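Local structure of tetratricopeptide repeat protein (Parabacteroides merdae ATCC 43184, 4R7S) at residues L27-M31 and L43-L47; E129-D133 and L147-I151. The protein is of unknown function but belongs to the tetratricopeptide repeat family, whose helical arrays commonly serve as scaffolds for binding other proteins. All coordinates share one frame; numbering follows the deposited sequence.

Interaction 1: L27-M31 and L43-L47; sequences LKAAM and LLTNL
L27 and M31, one turn apart on helix 20-33, reach across to L43, L44 and L47 of helix 40-52 in the all-helical array of a tetratricopeptide repeat protein. The two short segments run antiparallel at 158°, their axes 10.3 Å apart, and meet through apolar groups with no hydrogen bond between them. L27 divides its two methyls. CD1 of L27 rests on the backbone of the facing helix, 3.5 Å from the N of L47, a nitrogen already bonded to the O of L43, and also touches CB of N46 at 3.8 Å. CD2 of L27 turns instead to CD2 of L43, the two side chains meeting at a slant. The other branch of L43, CD1, lies against CB of A30 and, at 4.0 Å, CG of selenomethionine M31, whose chain slides past it in the opposite direction. Helix 2-16 adds Y4 and I8 to the surroundings of L43, and S11 to those of L27. K28 meets L47 loosely with its CG, while its NZ forms a salt bridge with E24 on its own helix. The M31 chain runs straight to selenium and bends there (chi3 52°), which brings CE beside L44 as well. M31 crosses L44 at about a right angle: SE of M31 sits 3.6 Å from CG of L44, and CE of M31 lies 3.7 Å from the CD2 methyl of L44.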
loop_
_atom_site.group_PDB
_atom_site.type_symbol
_atom_site.label_atom_id
_atom_site.label_comp_id
_atom_site.label_asym_id
_atom_site.label_seq_id
_atom_site.Cartn_x
_atom_site.Cartn_y
_atom_site.Cartn_z
ATOM N N LEU A 27 18.555 -17.064 -10.804
ATOM C CA LEU A 27 17.561 -17.867 -10.077
ATOM C C LEU A 27 16.916 -18.916 -10.987
ATOM O O LEU A 27 16.869 -20.098 -10.624
ATOM C CB LEU A 27 16.493 -16.986 -9.409
ATOM C CG LEU A 27 16.974 -16.270 -8.125
ATOM C CD1 LEU A 27 15.922 -15.378 -7.567
ATOM C CD2 LEU A 27 17.384 -17.238 -7.062
ATOM N N LYS A 28 16.490 -18.491 -12.194
ATOM C CA LYS A 28 15.902 -19.360 -13.209
ATOM C C LYS A 28 16.884 -20.428 -13.621
ATOM O O LYS A 28 16.495 -21.600 -13.735
ATOM C CB LYS A 28 15.462 -18.551 -14.419
ATOM C CG LYS A 28 14.072 -17.963 -14.253
ATOM C CD LYS A 28 13.659 -17.160 -15.488
ATOM C CE LYS A 28 12.417 -16.354 -15.236
ATOM N NZ LYS A 28 12.224 -15.323 -16.275
ATOM N N ALA A 29 18.171 -20.045 -13.782
ATOM C CA ALA A 29 19.228 -20.974 -14.168
ATOM C C ALA A 29 19.487 -21.995 -13.054
ATOM O O ALA A 29 19.621 -23.199 -13.328
ATOM C CB ALA A 29 20.495 -20.210 -14.506
ATOM N N ALA A 30 19.538 -21.527 -11.798
ATOM C CA ALA A 30 19.740 -22.416 -10.664
ATOM C C ALA A 30 18.656 -23.491 -10.654
ATOM O O ALA A 30 18.987 -24.679 -10.614
ATOM C CB ALA A 30 19.736 -21.632 -9.361
HETATM N N MSE A 31 17.388 -23.088 -10.852
HETATM C CA MSE A 31 16.253 -24.016 -10.869
HETATM C C MSE A 31 16.210 -24.972 -12.072
HETATM O O MSE A 31 15.610 -26.045 -11.967
HETATM C CB MSE A 31 14.958 -23.256 -10.736
HETATM C CG MSE A 31 14.755 -22.835 -9.306
HETATM SE SE MSE A 31 13.137 -21.913 -9.042
HETATM C CE MSE A 31 11.869 -23.285 -9.928
ATOM N N LEU A 43 13.763 -20.119 -3.572
ATOM C CA LEU A 43 14.275 -19.446 -4.752
ATOM C C LEU A 43 13.126 -18.788 -5.490
ATOM O O LEU A 43 13.267 -17.641 -5.926
ATOM C CB LEU A 43 15.037 -20.421 -5.671
ATOM C CG LEU A 43 16.306 -21.049 -5.099
ATOM C CD1 LEU A 43 17.120 -21.724 -6.213
ATOM C CD2 LEU A 43 17.147 -20.004 -4.357
ATOM N N LEU A 44 11.967 -19.492 -5.568
ATOM C CA LEU A 44 10.758 -18.984 -6.216
ATOM C C LEU A 44 10.221 -17.757 -5.476
ATOM O O LEU A 44 9.727 -16.844 -6.129
ATOM C CB LEU A 44 9.678 -20.064 -6.353
ATOM C CG LEU A 44 9.970 -21.088 -7.452
ATOM C CD1 LEU A 44 9.397 -22.457 -7.129
ATOM C CD2 LEU A 44 9.557 -20.594 -8.819
ATOM N N THR A 45 10.402 -17.684 -4.145
ATOM C CA THR A 45 9.946 -16.538 -3.345
ATOM C C THR A 45 10.757 -15.304 -3.745
ATOM O O THR A 45 10.143 -14.292 -4.098
ATOM C CB THR A 45 9.982 -16.824 -1.829
ATOM O OG1 THR A 45 9.368 -18.084 -1.562
ATOM C CG2 THR A 45 9.241 -15.790 -1.037
ATOM N N ASN A 46 12.121 -15.412 -3.733
ATOM C CA ASN A 46 13.076 -14.366 -4.138
ATOM C C ASN A 46 12.789 -13.902 -5.561
ATOM O O ASN A 46 12.687 -12.701 -5.797
ATOM C CB ASN A 46 14.530 -14.872 -4.063
ATOM C CG ASN A 46 15.048 -15.275 -2.699
ATOM O OD1 ASN A 46 14.690 -14.694 -1.657
ATOM N ND2 ASN A 46 15.978 -16.244 -2.705
ATOM N N LEU A 47 12.605 -14.856 -6.490
ATOM C CA LEU A 47 12.286 -14.603 -7.901
ATOM C C LEU A 47 11.004 -13.764 -7.995
ATOM O O LEU A 47 11.010 -12.733 -8.661
ATOM C CB LEU A 47 12.164 -15.923 -8.693
ATOM C CG LEU A 47 11.819 -15.827 -10.184
ATOM C CD1 LEU A 47 12.954 -15.218 -11.002
ATOM C CD2 LEU A 47 11.493 -17.201 -10.757
#

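Interaction 2: E129-D133 and L147-I151; sequences EQDFD and LGHAI
NE2 of H149 donates to OD1 of D133 over 3.0 Å, but the N-H...O angle of 123° makes this a weak bond. The carboxylate oxygen lies at the edge of the imidazole, near its plane. H149 has CG anti to its carbonyl carbon (chi1 -81°), the torsion with which its ring extends toward helix 125-138. CG of E129 comes in at the ring edge as well, 3.9 Å from CE1 of H149, while the carboxylate of E129 is engaged through OE1 in a salt bridge with R156. One imidazole face is covered by CB of F132, a CH-pi contact 3.7 Å from the H149 ring centroid. The phenyl ring directs its edge at the imidazole face in a T-shaped pair, planes at 68°. Its own face receives G148: CA of G148 stands 3.6 Å from the F132 centroid, almost on the ring normal. With no side chain at G148, the ring can lie directly against the backbone, and CE2 of F132 comes within 3.5 Å of O of G148. The segments run antiparallel and join consecutive helices 125-138 and 143-156 of the tetratricopeptide repeat array; helix 109-121 packs on F132 through Y113 and I120, and helix 159-172 packs on L147 and A150 of helix 143-156.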
loop_
_atom_site.group_PDB
_atom_site.type_symbol
_atom_site.label_atom_id
_atom_site.label_comp_id
_atom_site.label_asym_id
_atom_site.label_seq_id
_atom_site.Cartn_x
_atom_site.Cartn_y
_atom_site.Cartn_z
ATOM N N GLU A 129 -12.344 -2.528 12.162
ATOM C CA GLU A 129 -12.268 -2.082 13.549
ATOM C C GLU A 129 -11.601 -3.156 14.424
ATOM O O GLU A 129 -10.674 -2.849 15.177
ATOM C CB GLU A 129 -13.696 -1.791 14.044
ATOM C CG GLU A 129 -13.782 -0.744 15.137
ATOM C CD GLU A 129 -15.143 -0.625 15.793
ATOM O OE1 GLU A 129 -16.123 -0.280 15.092
ATOM O OE2 GLU A 129 -15.228 -0.877 17.016
ATOM N N GLN A 130 -12.047 -4.426 14.279
ATOM C CA GLN A 130 -11.552 -5.560 15.058
ATOM C C GLN A 130 -10.065 -5.874 14.754
ATOM O O GLN A 130 -9.318 -6.216 15.674
ATOM C CB GLN A 130 -12.458 -6.784 14.855
ATOM C CG GLN A 130 -13.831 -6.571 15.501
ATOM C CD GLN A 130 -14.833 -7.691 15.312
ATOM O OE1 GLN A 130 -14.494 -8.883 15.320
ATOM N NE2 GLN A 130 -16.113 -7.328 15.242
ATOM N N ASP A 131 -9.630 -5.664 13.499
ATOM C CA ASP A 131 -8.242 -5.868 13.078
ATOM C C ASP A 131 -7.318 -4.777 13.620
ATOM O O ASP A 131 -6.182 -5.085 13.984
ATOM C CB ASP A 131 -8.129 -5.960 11.543
ATOM C CG ASP A 131 -8.512 -7.316 10.951
ATOM O OD1 ASP A 131 -8.772 -8.263 11.735
ATOM O OD2 ASP A 131 -8.562 -7.425 9.713
ATOM N N PHE A 132 -7.793 -3.517 13.697
ATOM C CA PHE A 132 -6.962 -2.440 14.259
ATOM C C PHE A 132 -6.906 -2.587 15.789
ATOM O O PHE A 132 -5.836 -2.408 16.380
ATOM C CB PHE A 132 -7.425 -1.047 13.811
ATOM C CG PHE A 132 -7.449 -0.885 12.306
ATOM C CD1 PHE A 132 -6.316 -1.158 11.538
ATOM C CD2 PHE A 132 -8.601 -0.460 11.654
ATOM C CE1 PHE A 132 -6.350 -1.046 10.146
ATOM C CE2 PHE A 132 -8.627 -0.320 10.257
ATOM C CZ PHE A 132 -7.504 -0.616 9.514
ATOM N N ASP A 133 -8.006 -3.057 16.404
ATOM C CA ASP A 133 -8.012 -3.317 17.851
ATOM C C ASP A 133 -7.044 -4.449 18.204
ATOM O O ASP A 133 -6.337 -4.337 19.201
ATOM C CB ASP A 133 -9.419 -3.645 18.356
ATOM C CG ASP A 133 -10.362 -2.455 18.439
ATOM O OD1 ASP A 133 -9.869 -1.309 18.628
ATOM O OD2 ASP A 133 -11.601 -2.672 18.366
ATOM N N LEU A 147 -4.302 5.141 13.161
ATOM C CA LEU A 147 -4.569 5.739 11.854
ATOM C C LEU A 147 -5.601 4.926 11.090
ATOM O O LEU A 147 -6.482 5.489 10.461
ATOM C CB LEU A 147 -3.271 5.815 11.064
ATOM C CG LEU A 147 -3.260 6.702 9.838
ATOM C CD1 LEU A 147 -3.386 8.170 10.218
ATOM C CD2 LEU A 147 -1.970 6.506 9.091
ATOM N N GLY A 148 -5.514 3.605 11.196
ATOM C CA GLY A 148 -6.496 2.703 10.613
ATOM C C GLY A 148 -7.882 3.059 11.117
ATOM O O GLY A 148 -8.807 3.210 10.318
ATOM N N HIS A 149 -8.008 3.265 12.444
ATOM C CA HIS A 149 -9.252 3.677 13.096
ATOM C C HIS A 149 -9.723 5.041 12.568
ATOM O O HIS A 149 -10.905 5.197 12.271
ATOM C CB HIS A 149 -9.087 3.726 14.631
ATOM C CG HIS A 149 -9.205 2.386 15.292
ATOM N ND1 HIS A 149 -10.334 1.598 15.133
ATOM C CD2 HIS A 149 -8.351 1.760 16.130
ATOM C CE1 HIS A 149 -10.128 0.524 15.871
ATOM N NE2 HIS A 149 -8.952 0.581 16.496
ATOM N N ALA A 150 -8.786 5.997 12.396
ATOM C CA ALA A 150 -9.066 7.326 11.877
ATOM C C ALA A 150 -9.658 7.261 10.451
ATOM O O ALA A 150 -10.682 7.914 10.170
ATOM C CB ALA A 150 -7.794 8.170 11.891
ATOM N N ILE A 151 -9.043 6.455 9.576
ATOM C CA ILE A 151 -9.482 6.300 8.174
ATOM C C ILE A 151 -10.847 5.618 8.152
ATOM O O ILE A 151 -11.740 6.086 7.465
ATOM C CB ILE A 151 -8.409 5.553 7.318
ATOM C CG1 ILE A 151 -7.117 6.394 7.236
ATOM C CG2 ILE A 151 -8.932 5.203 5.901
ATOM C CD1 ILE A 151 -5.873 5.559 7.123
#

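In the fold
Interaction 1 comes first along the chain and closes before interaction 2 opens; their centres are 37 Å apart, on opposite sides of the chain's centre, and their nearest atoms are about 22 Å from each other. They share no helix: the first joins helices 20-33 and 40-52, the second helices 125-138 and 143-156. Each thus links antiparallel segments of two consecutive helices of the same array, with helices 57-68, 75-87, 91-104 and 109-121 between them in sequence. The same kind of neighbour contact is made with apolar side chains in interaction 1 and with aromatic rings and a glycine in interaction 2. Both are local contacts between neighbouring helices, consistent with an elongated repeat array.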